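PDB 3E3V: regulatory protein RecX from Lactobacillus salivarius, which probably modulates the activity of the RecA recombinase and is built here from three tandem three-helix domains of the RecX family. Local coordinates for residues K84-I89 / I108-K113; V120-K125 / L147-S152. All coordinates share one frame; numbering follows the deposited sequence.

Interaction 1: residues K84-I89 / I108-K113; sequences KGPKVI and ILYTDK
Where the chain runs into helix 112-129, Tyr110 packs on the start of helix 86-94, in the second three-helix region of RecX, and lies beside Lys84, Pro86 and Ile89. Tyr110 is the centre of an inverse gamma turn, and its CG stands anti to the backbone N (chi1 -153°), which carries the ring to the 84-89 segment. One ring edge makes the main contacts: Ile89 CD1 lies 3.7 Å from Tyr110 CD2, near the ring plane, and the two side chains cross at about a right angle. Farther along the same edge, Lys84 O approaches Tyr110 CE2 in the plane of the ring, at 3.6 Å. Pro86, in the first turn of the helix that has Gly85 at its N-cap position, comes in obliquely, with its CG 4.3 Å from Tyr110 CD2. Met79 and Phe151 also touch the tyrosine. Replacing Tyr110 by an alanine is likely to open a gap beside Ile89 and Pro86 and leave the start of helix 86-94 without its aromatic neighbour. With no hydrogen bond between the segments, the contact rests on apolar packing, supplemented by a carbonyl oxygen facing the weakly positive C-H rim of an aromatic ring.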
loop_
_atom_site.group_PDB
_atom_site.type_symbol
_atom_site.label_atom_id
_atom_site.label_comp_id
_atom_site.label_asym_id
_atom_site.label_seq_id
_atom_site.Cartn_x
_atom_site.Cartn_y
_atom_site.Cartn_z
ATOM N N LYS A 84 -3.744 -7.343 5.347
ATOM C CA LYS A 84 -4.051 -7.188 3.912
ATOM C C LYS A 84 -3.036 -7.861 2.971
ATOM O O LYS A 84 -1.842 -7.920 3.265
ATOM C CB LYS A 84 -4.165 -5.695 3.554
ATOM C CG LYS A 84 -5.246 -4.937 4.335
ATOM C CD LYS A 84 -6.575 -5.685 4.296
ATOM C CE LYS A 84 -7.669 -4.891 4.989
ATOM N NZ LYS A 84 -7.257 -4.528 6.368
ATOM N N GLY A 85 -3.536 -8.378 1.851
ATOM C CA GLY A 85 -2.692 -9.033 0.869
ATOM C C GLY A 85 -2.310 -8.073 -0.239
ATOM O O GLY A 85 -2.813 -6.955 -0.270
ATOM N N PRO A 86 -1.449 -8.490 -1.182
ATOM C CA PRO A 86 -0.969 -7.684 -2.312
ATOM C C PRO A 86 -2.000 -6.870 -3.061
ATOM O O PRO A 86 -1.777 -5.690 -3.336
ATOM C CB PRO A 86 -0.298 -8.721 -3.225
ATOM C CG PRO A 86 0.188 -9.741 -2.249
ATOM C CD PRO A 86 -0.995 -9.884 -1.319
ATOM N N LYS A 87 -3.129 -7.488 -3.395
ATOM C CA LYS A 87 -4.150 -6.785 -4.166
ATOM C C LYS A 87 -4.758 -5.569 -3.485
ATOM O O LYS A 87 -5.025 -4.566 -4.143
ATOM C CB LYS A 87 -5.258 -7.746 -4.580
ATOM C CG LYS A 87 -4.787 -8.874 -5.490
ATOM C CD LYS A 87 -5.982 -9.709 -5.928
ATOM C CE LYS A 87 -5.560 -11.047 -6.507
ATOM N NZ LYS A 87 -6.768 -11.923 -6.652
ATOM N N VAL A 88 -4.989 -5.647 -2.176
ATOM C CA VAL A 88 -5.558 -4.506 -1.474
ATOM C C VAL A 88 -4.456 -3.472 -1.251
ATOM O O VAL A 88 -4.682 -2.267 -1.370
ATOM C CB VAL A 88 -6.199 -4.926 -0.120
ATOM C CG1 VAL A 88 -6.634 -3.689 0.662
ATOM C CG2 VAL A 88 -7.440 -5.804 -0.389
ATOM N N ILE A 89 -3.256 -3.938 -0.947
ATOM C CA ILE A 89 -2.139 -3.019 -0.738
ATOM C C ILE A 89 -1.957 -2.201 -2.018
ATOM O O ILE A 89 -1.733 -0.992 -1.975
ATOM C CB ILE A 89 -0.838 -3.803 -0.401
ATOM C CG1 ILE A 89 -0.986 -4.449 0.989
ATOM C CG2 ILE A 89 0.375 -2.874 -0.425
ATOM C CD1 ILE A 89 0.078 -5.493 1.334
ATOM N N ILE A 108 7.001 -6.541 -4.637
ATOM C CA ILE A 108 7.940 -7.643 -4.719
ATOM C C ILE A 108 8.481 -7.952 -3.323
ATOM O O ILE A 108 8.925 -9.069 -3.057
ATOM C CB ILE A 108 9.120 -7.294 -5.643
ATOM C CG1 ILE A 108 8.605 -7.041 -7.066
ATOM C CG2 ILE A 108 10.144 -8.403 -5.608
ATOM C CD1 ILE A 108 7.848 -8.202 -7.667
ATOM N N LEU A 109 8.443 -6.965 -2.429
ATOM C CA LEU A 109 8.934 -7.171 -1.067
ATOM C C LEU A 109 8.030 -8.105 -0.273
ATOM O O LEU A 109 8.471 -8.730 0.692
ATOM C CB LEU A 109 9.065 -5.834 -0.326
ATOM C CG LEU A 109 10.073 -4.825 -0.884
ATOM C CD1 LEU A 109 9.876 -3.471 -0.197
ATOM C CD2 LEU A 109 11.506 -5.347 -0.683
ATOM N N TYR A 110 6.764 -8.207 -0.672
ATOM C CA TYR A 110 5.844 -9.089 0.042
ATOM C C TYR A 110 5.955 -10.476 -0.577
ATOM O O TYR A 110 5.100 -10.897 -1.348
ATOM C CB TYR A 110 4.399 -8.571 -0.055
ATOM C CG TYR A 110 3.533 -8.996 1.110
ATOM C CD1 TYR A 110 3.990 -9.939 2.025
ATOM C CD2 TYR A 110 2.275 -8.440 1.309
ATOM C CE1 TYR A 110 3.235 -10.313 3.102
ATOM C CE2 TYR A 110 1.500 -8.814 2.392
ATOM C CZ TYR A 110 1.984 -9.752 3.290
ATOM O OH TYR A 110 1.228 -10.130 4.383
ATOM N N THR A 111 7.037 -11.169 -0.227
ATOM C CA THR A 111 7.333 -12.503 -0.730
ATOM C C THR A 111 6.227 -13.505 -0.415
ATOM O O THR A 111 5.422 -13.301 0.506
ATOM C CB THR A 111 8.677 -13.027 -0.151
ATOM O OG1 THR A 111 8.568 -13.174 1.270
ATOM C CG2 THR A 111 9.813 -12.044 -0.460
ATOM N N ASP A 112 6.195 -14.593 -1.181
ATOM C CA ASP A 112 5.185 -15.629 -0.991
ATOM C C ASP A 112 5.226 -16.214 0.407
ATOM O O ASP A 112 4.188 -16.352 1.057
ATOM C CB ASP A 112 5.359 -16.751 -2.012
ATOM C CG ASP A 112 4.920 -16.336 -3.409
ATOM O OD1 ASP A 112 4.529 -15.165 -3.596
ATOM O OD2 ASP A 112 4.965 -17.182 -4.318
ATOM N N LYS A 113 6.418 -16.554 0.879
ATOM C CA LYS A 113 6.532 -17.130 2.210
ATOM C C LYS A 113 6.058 -16.176 3.300
ATOM O O LYS A 113 5.514 -16.613 4.307
ATOM C CB LYS A 113 7.964 -17.620 2.493
ATOM C CG LYS A 113 9.082 -16.617 2.287
ATOM C CD LYS A 113 9.166 -16.133 0.832
ATOM C CE LYS A 113 9.187 -17.271 -0.174
ATOM N NZ LYS A 113 8.984 -16.731 -1.538
#

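Interaction 2: residues V120-K125 / L147-S152; sequences VTLAEK and LTKGFS
Leu122, on helix 112-129, sets one methyl against the turn that follows helix 135-148, where Lys149 and Phe151 receive it. With chi1 at -47° and CD1 continuing the chain in an extended line (chi2 172°), that methyl touches both residues. Leu122 CD1 lies 4.2 Å from Lys149 CD and 4.3 Å from Phe151 CE2, approaching the ring obliquely. The lysine contributes its aliphatic portion: the chain runs nearly extended through chi2 and chi3, then bends at its last torsion (chi4 -54°), and its NZ forms a salt bridge with Asp83, a residue that Leu122 also touches. One side chain therefore serves both an apolar and an ionic partner. Between the two receiving residues, Gly150 adopts a positive phi and its N bonds back to Leu147 O at 3.0 Å. This turn brings the chain round to Phe151, whose side chain also packs on Leu146. Ser152 then N-caps the next helix, its OG making a weak bond to the N of Ile155. A glycine-centred Schellman motif closing one helix, followed within two residues by the cap of another, forms the helix-to-helix turn of this third three-helix domain, which belongs to the helix-turn-helix clan.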
loop_
_atom_site.group_PDB
_atom_site.type_symbol
_atom_site.label_atom_id
_atom_site.label_comp_id
_atom_site.label_asym_id
_atom_site.label_seq_id
_atom_site.Cartn_x
_atom_site.Cartn_y
_atom_site.Cartn_z
ATOM N N VAL A 120 -1.597 -17.785 7.299
ATOM C CA VAL A 120 -1.790 -18.937 8.192
ATOM C C VAL A 120 -2.267 -18.449 9.554
ATOM O O VAL A 120 -3.106 -19.084 10.194
ATOM C CB VAL A 120 -0.475 -19.739 8.380
ATOM C CG1 VAL A 120 -0.613 -20.714 9.545
ATOM C CG2 VAL A 120 -0.157 -20.510 7.107
ATOM N N THR A 121 -1.716 -17.316 9.986
ATOM C CA THR A 121 -2.072 -16.710 11.260
ATOM C C THR A 121 -3.541 -16.311 11.263
ATOM O O THR A 121 -4.256 -16.546 12.236
ATOM C CB THR A 121 -1.214 -15.460 11.521
ATOM O OG1 THR A 121 0.159 -15.850 11.612
ATOM C CG2 THR A 121 -1.631 -14.773 12.809
ATOM N N LEU A 122 -3.994 -15.708 10.170
ATOM C CA LEU A 122 -5.387 -15.286 10.071
ATOM C C LEU A 122 -6.266 -16.519 9.950
ATOM O O LEU A 122 -7.299 -16.625 10.612
ATOM C CB LEU A 122 -5.579 -14.380 8.848
ATOM C CG LEU A 122 -4.512 -13.278 8.724
ATOM C CD1 LEU A 122 -4.647 -12.550 7.390
ATOM C CD2 LEU A 122 -4.635 -12.299 9.894
ATOM N N ALA A 123 -5.847 -17.455 9.103
ATOM C CA ALA A 123 -6.592 -18.690 8.895
ATOM C C ALA A 123 -6.761 -19.480 10.199
ATOM O O ALA A 123 -7.815 -20.063 10.445
ATOM C CB ALA A 123 -5.894 -19.550 7.843
ATOM N N GLU A 124 -5.728 -19.508 11.032
ATOM C CA GLU A 124 -5.829 -20.227 12.292
ATOM C C GLU A 124 -6.914 -19.628 13.191
ATOM O O GLU A 124 -7.685 -20.363 13.808
ATOM C CB GLU A 124 -4.486 -20.224 13.026
ATOM C CG GLU A 124 -3.419 -21.086 12.365
ATOM C CD GLU A 124 -2.112 -21.103 13.142
ATOM O OE1 GLU A 124 -2.111 -21.570 14.300
ATOM O OE2 GLU A 124 -1.084 -20.645 12.597
ATOM N N LYS A 125 -6.978 -18.300 13.262
ATOM C CA LYS A 125 -7.982 -17.629 14.090
ATOM C C LYS A 125 -9.380 -17.941 13.589
ATOM O O LYS A 125 -10.278 -18.241 14.372
ATOM C CB LYS A 125 -7.781 -16.114 14.069
ATOM C CG LYS A 125 -6.532 -15.634 14.770
ATOM C CD LYS A 125 -6.344 -14.129 14.596
ATOM C CE LYS A 125 -5.055 -13.672 15.257
ATOM N NZ LYS A 125 -4.769 -12.238 14.993
ATOM N N LEU A 147 -9.472 -13.893 0.363
ATOM C CA LEU A 147 -9.670 -13.297 -0.953
ATOM C C LEU A 147 -10.042 -11.827 -0.832
ATOM O O LEU A 147 -9.470 -10.985 -1.518
ATOM C CB LEU A 147 -10.775 -14.010 -1.745
ATOM C CG LEU A 147 -10.456 -15.311 -2.475
ATOM C CD1 LEU A 147 -11.726 -15.841 -3.104
ATOM C CD2 LEU A 147 -9.386 -15.078 -3.552
ATOM N N THR A 148 -10.990 -11.511 0.044
ATOM C CA THR A 148 -11.408 -10.124 0.209
ATOM C C THR A 148 -10.289 -9.249 0.784
ATOM O O THR A 148 -10.317 -8.019 0.653
ATOM C CB THR A 148 -12.678 -10.015 1.094
ATOM O OG1 THR A 148 -12.415 -10.541 2.400
ATOM C CG2 THR A 148 -13.817 -10.797 0.472
ATOM N N LYS A 149 -9.299 -9.891 1.406
ATOM C CA LYS A 149 -8.159 -9.184 1.969
ATOM C C LYS A 149 -7.039 -8.965 0.946
ATOM O O LYS A 149 -6.038 -8.323 1.247
ATOM C CB LYS A 149 -7.609 -9.938 3.184
ATOM C CG LYS A 149 -8.389 -9.657 4.458
ATOM C CD LYS A 149 -7.845 -10.449 5.632
ATOM C CE LYS A 149 -8.839 -10.450 6.778
ATOM N NZ LYS A 149 -9.246 -9.068 7.156
ATOM N N GLY A 150 -7.183 -9.520 -0.252
ATOM C CA GLY A 150 -6.160 -9.297 -1.259
ATOM C C GLY A 150 -5.189 -10.409 -1.603
ATOM O O GLY A 150 -4.327 -10.208 -2.451
ATOM N N PHE A 151 -5.299 -11.569 -0.965
ATOM C CA PHE A 151 -4.394 -12.676 -1.281
ATOM C C PHE A 151 -4.865 -13.443 -2.508
ATOM O O PHE A 151 -6.063 -13.585 -2.737
ATOM C CB PHE A 151 -4.263 -13.610 -0.072
ATOM C CG PHE A 151 -3.560 -12.971 1.099
ATOM C CD1 PHE A 151 -2.170 -12.864 1.112
ATOM C CD2 PHE A 151 -4.286 -12.455 2.175
ATOM C CE1 PHE A 151 -1.505 -12.254 2.188
ATOM C CE2 PHE A 151 -3.644 -11.842 3.256
ATOM C CZ PHE A 151 -2.247 -11.739 3.269
ATOM N N SER A 152 -3.919 -13.924 -3.309
ATOM C CA SER A 152 -4.262 -14.661 -4.527
ATOM C C SER A 152 -4.646 -16.115 -4.237
ATOM O O SER A 152 -4.298 -16.675 -3.190
ATOM C CB SER A 152 -3.080 -14.667 -5.501
ATOM O OG SER A 152 -2.090 -15.575 -5.049
#

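Overall arrangement
The centres of interactions 1 and 2 lie about 11 Å apart, and both draw on helix 112-129: interaction 1 just ahead of its first turn, interaction 2 farther along. Along the sequence, interaction 1 is complete before the first residue of interaction 2. Interaction 1 joins helix 86-94 to the approach to helix 112-129, whereas both segments of interaction 2 fall in the third three-helix domain. The two also meet directly, through probable backbone hydrogen bonds from Gly85 N to Lys149 O (2.6 Å) and from Lys87 N to Gly150 O (3.1 Å). The start of helix 86-94 is thus probably tied to the turn after helix 135-148, which is likely to restrict movement between these neighbouring parts of the elongated, all-helical chain.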